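Long-range contact in probable enoyl-CoA hydratase/isomerase (Pseudomonas aeruginosa, PDB 7BOR), which binds coenzyme A and probably acts as a delta(3)-delta(2)-enoyl-CoA isomerase of the crotonase family: residues K93-A98 against H113-F118. Sequence-based numbering, arbitrary orientation.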
loop_
_atom_site.group_PDB
_atom_site.type_symbol
_atom_site.label_atom_id
_atom_site.label_comp_id
_atom_site.label_asym_id
_atom_site.label_seq_id
_atom_site.Cartn_x
_atom_site.Cartn_y
_atom_site.Cartn_z
ATOM N N LYS A 93 4.166 -10.374 10.711
ATOM C CA LYS A 93 4.770 -11.383 9.841
ATOM C C LYS A 93 5.096 -10.824 8.460
ATOM O O LYS A 93 4.709 -9.688 8.118
ATOM C CB LYS A 93 3.844 -12.594 9.704
ATOM C CG LYS A 93 3.407 -13.197 11.062
ATOM C CD LYS A 93 2.396 -14.329 10.876
ATOM C CE LYS A 93 1.715 -14.683 12.184
ATOM N NZ LYS A 93 0.513 -15.544 11.916
ATOM N N PRO A 94 5.823 -11.588 7.633
ATOM C CA PRO A 94 6.216 -11.094 6.309
ATOM C C PRO A 94 5.031 -10.728 5.424
ATOM O O PRO A 94 4.099 -11.515 5.225
ATOM C CB PRO A 94 7.039 -12.243 5.717
ATOM C CG PRO A 94 7.655 -12.901 6.855
ATOM C CD PRO A 94 6.618 -12.790 8.003
ATOM N N VAL A 95 5.094 -9.529 4.849
ATOM C CA VAL A 95 4.112 -9.093 3.871
ATOM C C VAL A 95 4.834 -8.788 2.558
ATOM O O VAL A 95 5.789 -8.007 2.559
ATOM C CB VAL A 95 3.360 -7.837 4.339
ATOM C CG1 VAL A 95 2.242 -7.607 3.410
ATOM C CG2 VAL A 95 2.897 -7.976 5.726
ATOM N N ILE A 96 4.331 -9.343 1.450
ATOM C CA ILE A 96 4.911 -9.199 0.106
ATOM C C ILE A 96 3.878 -8.603 -0.840
ATOM O O ILE A 96 2.759 -9.111 -0.943
ATOM C CB ILE A 96 5.412 -10.549 -0.429
ATOM C CG1 ILE A 96 6.473 -11.086 0.520
ATOM C CG2 ILE A 96 5.948 -10.448 -1.815
ATOM C CD1 ILE A 96 7.011 -12.456 0.127
ATOM N N ALA A 97 4.271 -7.560 -1.568
ATOM C CA ALA A 97 3.461 -6.986 -2.628
ATOM C C ALA A 97 3.938 -7.450 -3.994
ATOM O O ALA A 97 5.135 -7.581 -4.233
ATOM C CB ALA A 97 3.503 -5.456 -2.616
ATOM N N ALA A 98 2.972 -7.640 -4.896
ATOM C CA ALA A 98 3.185 -8.031 -6.291
ATOM C C ALA A 98 2.375 -7.077 -7.152
ATOM O O ALA A 98 1.141 -7.165 -7.202
ATOM C CB ALA A 98 2.743 -9.463 -6.545
ATOM N N HIS A 113 5.247 -0.232 3.585
ATOM C CA HIS A 113 5.094 -1.051 4.783
ATOM C C HIS A 113 5.186 -2.548 4.479
ATOM O O HIS A 113 4.949 -3.383 5.370
ATOM C CB HIS A 113 3.759 -0.697 5.478
ATOM C CG HIS A 113 3.627 0.764 5.707
ATOM N ND1 HIS A 113 4.111 1.375 6.839
ATOM C CD2 HIS A 113 3.161 1.759 4.907
ATOM C CE1 HIS A 113 3.955 2.681 6.727
ATOM N NE2 HIS A 113 3.373 2.939 5.568
ATOM N N CYS A 114 5.554 -2.909 3.263
ATOM C CA CYS A 114 5.706 -4.310 2.923
ATOM C C CYS A 114 7.162 -4.707 3.119
ATOM O O CYS A 114 8.078 -3.875 3.070
ATOM C CB CYS A 114 5.249 -4.549 1.501
ATOM S SG CYS A 114 3.455 -4.319 1.182
ATOM N N ASP A 115 7.384 -5.986 3.358
ATOM C CA ASP A 115 8.761 -6.442 3.541
ATOM C C ASP A 115 9.485 -6.733 2.228
ATOM O O ASP A 115 10.717 -6.608 2.158
ATOM C CB ASP A 115 8.728 -7.641 4.446
ATOM C CG ASP A 115 8.041 -7.279 5.772
ATOM O OD1 ASP A 115 8.596 -6.446 6.550
ATOM O OD2 ASP A 115 6.910 -7.755 5.962
ATOM N N LEU A 116 8.761 -7.133 1.210
ATOM C CA LEU A 116 9.326 -7.279 -0.117
ATOM C C LEU A 116 8.315 -6.713 -1.080
ATOM O O LEU A 116 7.111 -6.797 -0.857
ATOM C CB LEU A 116 9.675 -8.717 -0.438
ATOM C CG LEU A 116 10.722 -9.389 0.490
ATOM C CD1 LEU A 116 10.775 -10.924 0.212
ATOM C CD2 LEU A 116 12.129 -8.779 0.390
ATOM N N VAL A 117 8.814 -6.074 -2.125
ATOM C CA VAL A 117 7.949 -5.432 -3.108
ATOM C C VAL A 117 8.468 -5.808 -4.482
ATOM O O VAL A 117 9.632 -5.527 -4.796
ATOM C CB VAL A 117 7.938 -3.905 -2.934
ATOM C CG1 VAL A 117 7.189 -3.221 -4.069
ATOM C CG2 VAL A 117 7.277 -3.567 -1.663
ATOM N N PHE A 118 7.651 -6.523 -5.262
ATOM C CA PHE A 118 7.972 -6.858 -6.647
ATOM C C PHE A 118 7.011 -6.163 -7.594
ATOM O O PHE A 118 5.803 -6.153 -7.363
ATOM C CB PHE A 118 7.924 -8.351 -6.842
ATOM C CG PHE A 118 8.861 -9.047 -5.960
ATOM C CD1 PHE A 118 10.227 -8.960 -6.186
ATOM C CD2 PHE A 118 8.404 -9.695 -4.848
ATOM C CE1 PHE A 118 11.114 -9.590 -5.303
ATOM C CE2 PHE A 118 9.255 -10.292 -3.958
ATOM C CZ PHE A 118 10.603 -10.279 -4.201
#
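V95 and D115 open a pairing of neighbouring parallel strands, 95-99 and 116-120, in the main sheet of this crotonase fold. D115 occupies the loop position just before its strand, where a short carboxylate can stand in for a backbone acceptor. D115 CB lies 3.5 Å from V95 O; CG, anti to D115's own carbonyl carbon (chi1 -57°), passes beside V95 N and O, and OD2 ends against V95 N and the CA of P94. The bond from V95 N to D115 OD2 is 2.8 Å long, nearly straight at 164°, and uses the oxygen's anti lone pair. The same oxygen forms a salt bridge with K207 of helix 200-233, which probably offsets its charge. D115 N returns a bond to V95 O, which also accepts a weak one from L116 N. Farther along, A97 N donates to L116 O, and A97 O accepts from F118 N. The small CB of A97 leaves room for C114 SG, 4.0 Å away. On the opposite face, which helix 182-196 covers, branched I96 runs beside L116 in the same direction, CD1 against CD1. Its other branch reaches the flat F118 ring at the edge, with I96 CG2 3.9 Å from F118 CE2.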